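Local coordinates for protein peroxisomal catalase A (Saccharomyces cerevisiae, PDB 1A4E) that uses haem to break hydrogen peroxide down into water and oxygen, probably shielding the cell from peroxide made by peroxisomal oxidases, at residues P139-H144 with P170-A175; W420-S423 with V427-V430; M162-L167 with I181-R186. All blocks are in the same frame, centred on the assembly; numbering follows the deposited sequence.

Contact 1 (P139-H144 with P170-A175); sequences PSKFPH and PENQVA. With HEM (protoporphyrin IX containing Fe), chain I.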
loop_
_atom_site.group_PDB
_atom_site.type_symbol
_atom_site.label_atom_id
_atom_site.label_comp_id
_atom_site.label_asym_id
_atom_site.label_seq_id
_atom_site.Cartn_x
_atom_site.Cartn_y
_atom_site.Cartn_z
ATOM N N PRO B 139 -4.505 -27.747 -5.804
ATOM C CA PRO B 139 -4.081 -26.396 -5.433
ATOM C C PRO B 139 -5.162 -25.515 -4.809
ATOM O O PRO B 139 -4.892 -24.688 -3.936
ATOM C CB PRO B 139 -3.516 -25.855 -6.724
ATOM C CG PRO B 139 -4.294 -26.574 -7.803
ATOM C CD PRO B 139 -4.367 -27.985 -7.238
ATOM N N SER B 140 -6.410 -25.743 -5.231
ATOM C CA SER B 140 -7.572 -25.010 -4.744
ATOM C C SER B 140 -7.909 -25.271 -3.285
ATOM O O SER B 140 -8.554 -24.477 -2.603
ATOM C CB SER B 140 -8.762 -25.370 -5.595
ATOM O OG SER B 140 -8.886 -26.780 -5.610
ATOM N N LYS B 141 -7.448 -26.428 -2.825
ATOM C CA LYS B 141 -7.644 -26.879 -1.464
ATOM C C LYS B 141 -6.756 -26.079 -0.508
ATOM O O LYS B 141 -7.038 -26.060 0.690
ATOM C CB LYS B 141 -7.288 -28.360 -1.421
ATOM C CG LYS B 141 -8.222 -29.344 -0.755
ATOM C CD LYS B 141 -9.392 -29.713 -1.627
ATOM C CE LYS B 141 -9.202 -30.903 -2.550
ATOM N NZ LYS B 141 -9.722 -32.125 -1.963
ATOM N N PHE B 142 -5.695 -25.398 -0.998
ATOM C CA PHE B 142 -4.733 -24.718 -0.134
ATOM C C PHE B 142 -5.249 -23.593 0.753
ATOM O O PHE B 142 -4.921 -23.682 1.937
ATOM C CB PHE B 142 -3.563 -24.168 -0.965
ATOM C CG PHE B 142 -2.402 -23.657 -0.114
ATOM C CD1 PHE B 142 -1.564 -24.564 0.547
ATOM C CD2 PHE B 142 -2.177 -22.282 0.007
ATOM C CE1 PHE B 142 -0.506 -24.095 1.326
ATOM C CE2 PHE B 142 -1.118 -21.825 0.789
ATOM C CZ PHE B 142 -0.283 -22.726 1.447
ATOM N N PRO B 143 -6.004 -22.549 0.336
ATOM C CA PRO B 143 -6.565 -21.539 1.240
ATOM C C PRO B 143 -7.398 -22.152 2.363
ATOM O O PRO B 143 -7.267 -21.762 3.520
ATOM C CB PRO B 143 -7.376 -20.631 0.340
ATOM C CG PRO B 143 -6.649 -20.737 -0.974
ATOM C CD PRO B 143 -6.363 -22.231 -1.046
ATOM N N HIS B 144 -8.189 -23.178 2.009
ATOM C CA HIS B 144 -9.061 -23.897 2.932
ATOM C C HIS B 144 -8.275 -24.623 4.002
ATOM O O HIS B 144 -8.597 -24.530 5.186
ATOM C CB HIS B 144 -9.888 -24.926 2.193
ATOM C CG HIS B 144 -10.877 -24.359 1.198
ATOM N ND1 HIS B 144 -12.198 -24.321 1.311
ATOM C CD2 HIS B 144 -10.541 -23.811 -0.012
ATOM C CE1 HIS B 144 -12.684 -23.777 0.222
ATOM N NE2 HIS B 144 -11.676 -23.476 -0.564
ATOM N N PRO B 170 -13.808 -37.029 3.113
ATOM C CA PRO B 170 -13.378 -38.167 2.301
ATOM C C PRO B 170 -12.451 -37.845 1.145
ATOM O O PRO B 170 -11.426 -38.502 0.984
ATOM C CB PRO B 170 -14.677 -38.806 1.862
ATOM C CG PRO B 170 -15.541 -38.568 3.080
ATOM C CD PRO B 170 -15.244 -37.107 3.367
ATOM N N GLU B 171 -12.771 -36.782 0.396
ATOM C CA GLU B 171 -11.955 -36.347 -0.735
ATOM C C GLU B 171 -10.651 -35.647 -0.360
ATOM O O GLU B 171 -9.809 -35.412 -1.220
ATOM C CB GLU B 171 -12.762 -35.413 -1.657
ATOM C CG GLU B 171 -13.528 -34.239 -1.047
ATOM C CD GLU B 171 -14.943 -34.520 -0.523
ATOM O OE1 GLU B 171 -15.355 -35.677 -0.380
ATOM O OE2 GLU B 171 -15.644 -33.545 -0.250
ATOM N N ASN B 172 -10.460 -35.329 0.920
ATOM C CA ASN B 172 -9.241 -34.713 1.419
ATOM C C ASN B 172 -8.354 -35.711 2.150
ATOM O O ASN B 172 -7.202 -35.385 2.447
ATOM C CB ASN B 172 -9.553 -33.586 2.390
ATOM C CG ASN B 172 -10.431 -32.490 1.826
ATOM O OD1 ASN B 172 -10.496 -32.248 0.627
ATOM N ND2 ASN B 172 -11.145 -31.787 2.694
ATOM N N GLN B 173 -8.807 -36.945 2.414
ATOM C CA GLN B 173 -8.124 -37.972 3.213
ATOM C C GLN B 173 -6.815 -38.382 2.532
ATOM O O GLN B 173 -6.025 -39.128 3.217
ATOM C CB GLN B 173 -9.019 -39.202 3.360
ATOM C CG GLN B 173 -10.350 -38.893 4.046
ATOM C CD GLN B 173 -11.250 -40.122 4.185
ATOM O OE1 GLN B 173 -10.874 -41.211 3.755
ATOM N NE2 GLN B 173 -12.431 -40.013 4.765
ATOM N N VAL B 174 -6.477 -38.001 1.321
ATOM C CA VAL B 174 -5.180 -38.235 0.685
ATOM C C VAL B 174 -4.059 -37.529 1.470
ATOM O O VAL B 174 -2.873 -37.739 1.236
ATOM C CB VAL B 174 -5.294 -37.751 -0.817
ATOM C CG1 VAL B 174 -5.382 -36.247 -0.943
ATOM C CG2 VAL B 174 -4.093 -38.267 -1.577
ATOM N N ALA B 175 -4.434 -36.699 2.456
ATOM C CA ALA B 175 -3.519 -36.043 3.376
ATOM C C ALA B 175 -2.908 -36.972 4.420
ATOM O O ALA B 175 -1.943 -36.584 5.070
ATOM C CB ALA B 175 -4.250 -34.943 4.122
HETATM C CHA HEM I . 5.590 -20.027 1.867
HETATM C CHB HEM I . 1.865 -20.630 -1.095
HETATM C CHC HEM I . 2.567 -25.363 -0.976
HETATM C CHD HEM I . 6.843 -24.617 1.097
HETATM C C1A HEM I . 4.412 -19.797 1.179
HETATM C C2A HEM I . 3.894 -18.475 0.885
HETATM C C3A HEM I . 2.898 -18.637 -0.020
HETATM C C4A HEM I . 2.786 -20.057 -0.249
HETATM C CMA HEM I . 2.097 -17.559 -0.734
HETATM C CAA HEM I . 4.426 -17.160 1.426
HETATM C CBA HEM I . 5.269 -16.497 0.360
HETATM C CGA HEM I . 5.852 -15.157 0.750
HETATM O O1A HEM I . 5.142 -14.281 1.240
HETATM O O2A HEM I . 7.042 -14.990 0.536
HETATM C C1B HEM I . 1.750 -21.979 -1.344
HETATM C C2B HEM I . 0.702 -22.559 -2.149
HETATM C C3B HEM I . 0.825 -23.925 -2.037
HETATM C C4B HEM I . 1.980 -24.135 -1.177
HETATM C CMB HEM I . -0.320 -21.729 -2.919
HETATM C CAB HEM I . 0.053 -24.957 -2.584
HETATM C CBB HEM I . -0.958 -24.865 -3.649
HETATM C C1C HEM I . 3.814 -25.578 -0.423
HETATM C C2C HEM I . 4.528 -26.831 -0.517
HETATM C C3C HEM I . 5.770 -26.614 0.008
HETATM C C4C HEM I . 5.793 -25.226 0.430
HETATM C CMC HEM I . 3.971 -28.105 -1.147
HETATM C CAC HEM I . 6.837 -27.497 0.082
HETATM C CBC HEM I . 7.432 -28.122 -1.080
HETATM C C1D HEM I . 6.868 -23.298 1.510
HETATM C C2D HEM I . 7.958 -22.686 2.227
HETATM C C3D HEM I . 7.587 -21.409 2.464
HETATM C C4D HEM I . 6.282 -21.230 1.886
HETATM C CMD HEM I . 9.279 -23.332 2.620
HETATM C CAD HEM I . 8.371 -20.372 3.245
HETATM C CBD HEM I . 9.323 -19.544 2.413
HETATM C CGD HEM I . 10.095 -18.588 3.304
HETATM O O1D HEM I . 10.809 -19.044 4.186
HETATM O O2D HEM I . 9.981 -17.380 3.137
HETATM N NA HEM I . 3.740 -20.763 0.453
HETATM N NB HEM I . 2.546 -22.944 -0.772
HETATM N NC HEM I . 4.607 -24.587 0.115
HETATM N ND HEM I . 5.845 -22.394 1.289
HETATM FE FE HEM I . 4.167 -22.678 0.311
HETATM O O HOH W 1 -7.957 -34.285 -3.114
#
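Lys141 reaches from helix 141-149, which in this catalase fold lies beside the haem, to Asn172 in the loop between helices 160-168 and 176-182. The tight part is a single bond: Lys141 NZ donates a hydrogen bond to Asn172 OD1 at 2.7 Å, in the plane of the amide carbonyl. A long flexible amine suits this place, since bends at chi2, chi3 and chi4 fold the chain until its tip finds the amide. Asn172 ND2 holds Phe166 O, consistent with OD1 being held toward the lysine. His419 NE2 also receives a bond from Lys141 NZ, and Phe20 of a second subunit forms a cation-pi pair with the lysine. Toward Glu171 the packing is looser. Lys141 NZ passes CG of Glu171 at 4.4 Å, while the carboxylate OE2 stands 6.3 Å from NZ, too far for a direct ion pair. A water fills in, accepting from Lys141 NZ at 3.0 Å and probably donating to Glu171 O. One residue on, Phe142, also of the azide pocket, swings to the cofactor with CG anti to its N (chi1 -170°) and lays its ring flat on the porphyrin, HEM C2B sitting 3.5 Å above the ring centre.

Contact 2 (W420-S423 with V427-V430); sequences WATS and VDFV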
loop_
_atom_site.group_PDB
_atom_site.type_symbol
_atom_site.label_atom_id
_atom_site.label_comp_id
_atom_site.label_asym_id
_atom_site.label_seq_id
_atom_site.Cartn_x
_atom_site.Cartn_y
_atom_site.Cartn_z
ATOM N N TRP B 420 -8.864 -33.729 -8.053
ATOM C CA TRP B 420 -8.152 -34.961 -7.777
ATOM C C TRP B 420 -8.437 -35.460 -6.358
ATOM O O TRP B 420 -7.543 -35.577 -5.518
ATOM C CB TRP B 420 -6.654 -34.683 -7.995
ATOM C CG TRP B 420 -5.766 -35.869 -8.355
ATOM C CD1 TRP B 420 -6.258 -37.137 -8.545
ATOM C CD2 TRP B 420 -4.412 -35.802 -8.553
ATOM N NE1 TRP B 420 -5.225 -37.871 -8.866
ATOM C CE2 TRP B 420 -4.110 -37.130 -8.885
ATOM C CE3 TRP B 420 -3.405 -34.842 -8.509
ATOM C CZ2 TRP B 420 -2.802 -37.514 -9.177
ATOM C CZ3 TRP B 420 -2.096 -35.226 -8.800
ATOM C CH2 TRP B 420 -1.796 -36.549 -9.132
ATOM N N ALA B 421 -9.705 -35.775 -6.080
ATOM C CA ALA B 421 -10.156 -36.289 -4.793
ATOM C C ALA B 421 -9.484 -37.600 -4.407
ATOM O O ALA B 421 -8.889 -38.239 -5.277
ATOM C CB ALA B 421 -11.645 -36.496 -4.879
ATOM N N THR B 422 -9.526 -38.026 -3.140
ATOM C CA THR B 422 -8.961 -39.312 -2.720
ATOM C C THR B 422 -9.472 -40.430 -3.628
ATOM O O THR B 422 -10.675 -40.596 -3.845
ATOM C CB THR B 422 -9.360 -39.674 -1.266
ATOM O OG1 THR B 422 -9.103 -38.513 -0.494
ATOM C CG2 THR B 422 -8.589 -40.862 -0.680
ATOM N N SER B 423 -8.506 -41.115 -4.241
ATOM C CA SER B 423 -8.761 -42.238 -5.132
ATOM C C SER B 423 -9.439 -43.395 -4.410
ATOM O O SER B 423 -9.142 -43.628 -3.236
ATOM C CB SER B 423 -7.454 -42.743 -5.734
ATOM O OG SER B 423 -6.806 -41.750 -6.514
ATOM N N VAL B 427 -4.697 -47.203 -2.720
ATOM C CA VAL B 427 -3.515 -46.544 -3.270
ATOM C C VAL B 427 -3.048 -45.299 -2.502
ATOM O O VAL B 427 -1.845 -45.073 -2.380
ATOM C CB VAL B 427 -3.830 -46.235 -4.776
ATOM C CG1 VAL B 427 -4.951 -45.206 -4.899
ATOM C CG2 VAL B 427 -2.554 -45.768 -5.477
ATOM N N ASP B 428 -3.974 -44.515 -1.938
ATOM C CA ASP B 428 -3.631 -43.336 -1.158
ATOM C C ASP B 428 -3.471 -43.592 0.329
ATOM O O ASP B 428 -3.272 -42.662 1.107
ATOM C CB ASP B 428 -4.687 -42.263 -1.371
ATOM C CG ASP B 428 -4.809 -41.784 -2.817
ATOM O OD1 ASP B 428 -3.846 -41.860 -3.579
ATOM O OD2 ASP B 428 -5.878 -41.322 -3.190
ATOM N N PHE B 429 -3.549 -44.863 0.738
ATOM C CA PHE B 429 -3.331 -45.258 2.119
ATOM C C PHE B 429 -2.140 -46.190 2.272
ATOM O O PHE B 429 -1.597 -46.306 3.370
ATOM C CB PHE B 429 -4.578 -45.943 2.679
ATOM C CG PHE B 429 -5.686 -44.950 3.006
ATOM C CD1 PHE B 429 -6.546 -44.496 2.003
ATOM C CD2 PHE B 429 -5.819 -44.465 4.312
ATOM C CE1 PHE B 429 -7.524 -43.548 2.306
ATOM C CE2 PHE B 429 -6.803 -43.519 4.606
ATOM C CZ PHE B 429 -7.655 -43.061 3.604
ATOM N N VAL B 430 -1.695 -46.815 1.172
ATOM C CA VAL B 430 -0.577 -47.753 1.171
ATOM C C VAL B 430 0.696 -47.199 1.806
ATOM O O VAL B 430 1.205 -47.785 2.760
ATOM C CB VAL B 430 -0.324 -48.205 -0.304
ATOM C CG1 VAL B 430 1.008 -48.912 -0.512
ATOM C CG2 VAL B 430 -1.345 -49.263 -0.641
HETATM O O HOH W 2 -7.018 -44.715 -1.872
HETATM O O HOH W 3 -3.872 -42.029 -6.607
#
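The first torsions of Asp428 and Ser423 are alike, CG of one and OG of the other lying anti to the carbonyl carbon and beside the backbone N (chi1 -62° in each); the first brings Asp428 OD2 to Ser423 N, the second turns Ser423 OG to a water shared with Asp428 OD1. Ser423 N donates to Asp428 OD2 at 2.8 Å, with an N-H...O angle of 145° and the oxygen met nearly along its C-O axis. Aspartate suits the place because its short arm puts one oxygen on the amide and the other on that water. The water lies 3.0 Å from Asp428 OD1, while a second joins Ser423 O to Asp428 N. Arg137 reaches Asp428 OD2 and Ser423 OG, and Lys284 pairs with Asp428 OD1; two such cations are likely to keep the acid ionised. An alanine in place of Asp428 would probably leave Ser423 N without this acceptor and Arg137 and Lys284 without this carboxylate. Apolar contacts border the polar core: CG1 of Val427 lies 3.6 Å from Ser423 CB, and Thr422 CG2 touches CE1 of Phe429 at 4.2 Å while Thr422 OG1 goes to Pro170 O. The result is a short loop pinned across its base by a side-chain-to-main-chain bond and two waters, in the connection from strand 411-418 to helix 430-440, which leads into the C-terminal helical domain of catalases.

Contact 3 (M162-L167 with I181-R186); sequences MFWDFL and ILFSDR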
loop_
_atom_site.group_PDB
_atom_site.type_symbol
_atom_site.label_atom_id
_atom_site.label_comp_id
_atom_site.label_asym_id
_atom_site.label_seq_id
_atom_site.Cartn_x
_atom_site.Cartn_y
_atom_site.Cartn_z
ATOM N N MET B 162 -11.871 -27.749 13.339
ATOM C CA MET B 162 -11.542 -27.327 11.975
ATOM C C MET B 162 -10.455 -28.220 11.388
ATOM O O MET B 162 -10.563 -28.699 10.260
ATOM C CB MET B 162 -10.932 -25.938 11.848
ATOM C CG MET B 162 -11.563 -24.694 12.389
ATOM S SD MET B 162 -10.546 -23.303 11.842
ATOM C CE MET B 162 -9.147 -23.301 12.925
ATOM N N PHE B 163 -9.403 -28.406 12.201
ATOM C CA PHE B 163 -8.223 -29.159 11.829
ATOM C C PHE B 163 -8.605 -30.543 11.338
ATOM O O PHE B 163 -8.331 -30.892 10.193
ATOM C CB PHE B 163 -7.319 -29.221 13.054
ATOM C CG PHE B 163 -5.941 -29.853 12.892
ATOM C CD1 PHE B 163 -5.783 -31.233 12.706
ATOM C CD2 PHE B 163 -4.814 -29.034 12.971
ATOM C CE1 PHE B 163 -4.506 -31.786 12.603
ATOM C CE2 PHE B 163 -3.540 -29.598 12.870
ATOM C CZ PHE B 163 -3.383 -30.970 12.684
ATOM N N TRP B 164 -9.274 -31.326 12.185
ATOM C CA TRP B 164 -9.638 -32.675 11.803
ATOM C C TRP B 164 -10.839 -32.779 10.887
ATOM O O TRP B 164 -10.927 -33.760 10.150
ATOM C CB TRP B 164 -9.858 -33.492 13.059
ATOM C CG TRP B 164 -8.530 -33.807 13.734
ATOM C CD1 TRP B 164 -8.230 -33.274 14.959
ATOM C CD2 TRP B 164 -7.526 -34.604 13.238
ATOM N NE1 TRP B 164 -7.038 -33.727 15.244
ATOM C CE2 TRP B 164 -6.582 -34.514 14.260
ATOM C CE3 TRP B 164 -7.256 -35.378 12.109
ATOM C CZ2 TRP B 164 -5.364 -35.183 14.177
ATOM C CZ3 TRP B 164 -6.036 -36.050 12.023
ATOM C CH2 TRP B 164 -5.099 -35.954 13.050
ATOM N N ASP B 165 -11.750 -31.790 10.863
ATOM C CA ASP B 165 -12.877 -31.835 9.941
ATOM C C ASP B 165 -12.406 -31.738 8.500
ATOM O O ASP B 165 -12.925 -32.463 7.652
ATOM C CB ASP B 165 -13.857 -30.693 10.182
ATOM C CG ASP B 165 -15.195 -30.840 9.478
ATOM O OD1 ASP B 165 -15.631 -31.962 9.271
ATOM O OD2 ASP B 165 -15.820 -29.839 9.144
ATOM N N PHE B 166 -11.418 -30.881 8.204
ATOM C CA PHE B 166 -10.904 -30.781 6.853
ATOM C C PHE B 166 -10.201 -32.082 6.463
ATOM O O PHE B 166 -10.467 -32.634 5.396
ATOM C CB PHE B 166 -9.917 -29.608 6.738
ATOM C CG PHE B 166 -9.345 -29.477 5.331
ATOM C CD1 PHE B 166 -10.062 -28.778 4.352
ATOM C CD2 PHE B 166 -8.123 -30.094 5.008
ATOM C CE1 PHE B 166 -9.556 -28.707 3.049
ATOM C CE2 PHE B 166 -7.632 -30.016 3.707
ATOM C CZ PHE B 166 -8.347 -29.324 2.730
ATOM N N LEU B 167 -9.311 -32.584 7.329
ATOM C CA LEU B 167 -8.527 -33.773 7.026
ATOM C C LEU B 167 -9.309 -35.071 6.890
ATOM O O LEU B 167 -8.964 -35.899 6.055
ATOM C CB LEU B 167 -7.453 -33.930 8.095
ATOM C CG LEU B 167 -6.412 -32.804 8.155
ATOM C CD1 LEU B 167 -5.499 -33.010 9.352
ATOM C CD2 LEU B 167 -5.618 -32.772 6.858
ATOM N N ILE B 181 3.288 -38.341 9.203
ATOM C CA ILE B 181 4.601 -37.734 9.410
ATOM C C ILE B 181 4.515 -36.567 10.397
ATOM O O ILE B 181 5.357 -36.459 11.285
ATOM C CB ILE B 181 5.165 -37.255 8.044
ATOM C CG1 ILE B 181 5.383 -38.452 7.134
ATOM C CG2 ILE B 181 6.502 -36.538 8.240
ATOM C CD1 ILE B 181 5.651 -38.048 5.679
ATOM N N LEU B 182 3.465 -35.736 10.286
ATOM C CA LEU B 182 3.261 -34.567 11.126
ATOM C C LEU B 182 3.157 -34.926 12.601
ATOM O O LEU B 182 3.797 -34.303 13.446
ATOM C CB LEU B 182 1.985 -33.842 10.677
ATOM C CG LEU B 182 1.509 -32.637 11.487
ATOM C CD1 LEU B 182 2.482 -31.497 11.320
ATOM C CD2 LEU B 182 0.135 -32.223 11.026
ATOM N N PHE B 183 2.372 -35.964 12.896
ATOM C CA PHE B 183 2.167 -36.371 14.270
ATOM C C PHE B 183 3.177 -37.347 14.835
ATOM O O PHE B 183 3.042 -37.788 15.975
ATOM C CB PHE B 183 0.763 -36.927 14.398
ATOM C CG PHE B 183 -0.263 -35.808 14.527
ATOM C CD1 PHE B 183 -0.526 -35.250 15.781
ATOM C CD2 PHE B 183 -0.929 -35.333 13.397
ATOM C CE1 PHE B 183 -1.455 -34.216 15.898
ATOM C CE2 PHE B 183 -1.858 -34.297 13.523
ATOM C CZ PHE B 183 -2.122 -33.737 14.771
ATOM N N SER B 184 4.206 -37.698 14.060
ATOM C CA SER B 184 5.310 -38.456 14.623
ATOM C C SER B 184 6.225 -37.442 15.315
ATOM O O SER B 184 5.963 -36.233 15.257
ATOM C CB SER B 184 6.068 -39.183 13.520
ATOM O OG SER B 184 6.814 -38.309 12.687
ATOM N N ASP B 185 7.313 -37.868 15.969
ATOM C CA ASP B 185 8.210 -36.911 16.604
ATOM C C ASP B 185 9.041 -36.080 15.633
ATOM O O ASP B 185 9.667 -35.097 16.024
ATOM C CB ASP B 185 9.128 -37.648 17.584
ATOM C CG ASP B 185 8.457 -38.130 18.870
ATOM O OD1 ASP B 185 7.307 -37.784 19.149
ATOM O OD2 ASP B 185 9.109 -38.856 19.614
ATOM N N ARG B 186 9.034 -36.463 14.349
ATOM C CA ARG B 186 9.627 -35.685 13.268
ATOM C C ARG B 186 8.875 -34.359 13.110
ATOM O O ARG B 186 9.414 -33.400 12.565
ATOM C CB ARG B 186 9.541 -36.448 11.959
ATOM C CG ARG B 186 10.312 -37.759 11.938
ATOM C CD ARG B 186 11.799 -37.516 11.738
ATOM N NE ARG B 186 12.036 -37.017 10.392
ATOM C CZ ARG B 186 12.676 -37.732 9.455
ATOM N NH1 ARG B 186 13.144 -38.963 9.709
ATOM N NH2 ARG B 186 12.839 -37.187 8.245
#
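Phe183, next to Leu182 of helix 176-182, points its ring at Phe163 and Trp164 of helix 160-168, and the three form a buried aromatic cluster. The two phenylalanine rings reach toward each other and touch at their rims: their planes stand at 78°, the centroids are 5.9 Å apart, and neither is stacked on the other. Phe163 CZ touches Phe183 CZ at 3.7 Å, and Phe163 CE1 sits in the plane of the Phe183 ring, at its edge. Against Trp164 the same ring is turned differently. The planes are inclined by only 26°, but the rings are offset with little overlap, and the touch is between Trp164 CZ2 and Phe183 CZ at 3.6 Å. With CG set anti to the backbone N (chi1 -174°), the Phe163 side chain extends toward Phe183 and also rests its CD1 over one face of the indole, near the rim. Leu182 adds its branched end, CD2 lying 4.1 Å from Phe163 CZ at the ring edge.

Large aromatic side chains suit a separation this wide between the two backbones, since the nearest CA atoms, those of Trp164 and Phe183, are 12.6 Å apart. Tryptophan spans it while satisfying its one polar atom elsewhere: NE1 bonds to His456 ND1, and the C-terminal helices 445-457 and 462-473 pack on the indole. Beyond the cluster, Ile181 O accepts hydrogen bonds from both OG and N of Ser184. Between the two segments, then, cohesion comes from burial of apolar surface and van der Waals contact, with no hydrogen bond.

Overall arrangement
From the N terminus the chain first meets 139-144, then helix 160-168 carrying 162-167, then 170-175, and then 181-186 on helix 176-182. Contacts 1 and 3 therefore cross: contact 1 closes a 25-residue connection that contains the rest of helix 141-149 and all of helix 160-168, and contact 3 closes the shorter one from that helix to the next. They touch through Phe166, against Lys141 and Asn172. Contact 2 comes much later, in series with both, and closes a three-residue loop before helix 430-440. It meets contact 1 where Thr422 bonds to Pro170 and Glu171, but not contact 3. Together they tie the haem-side helices to the C-terminal helical part.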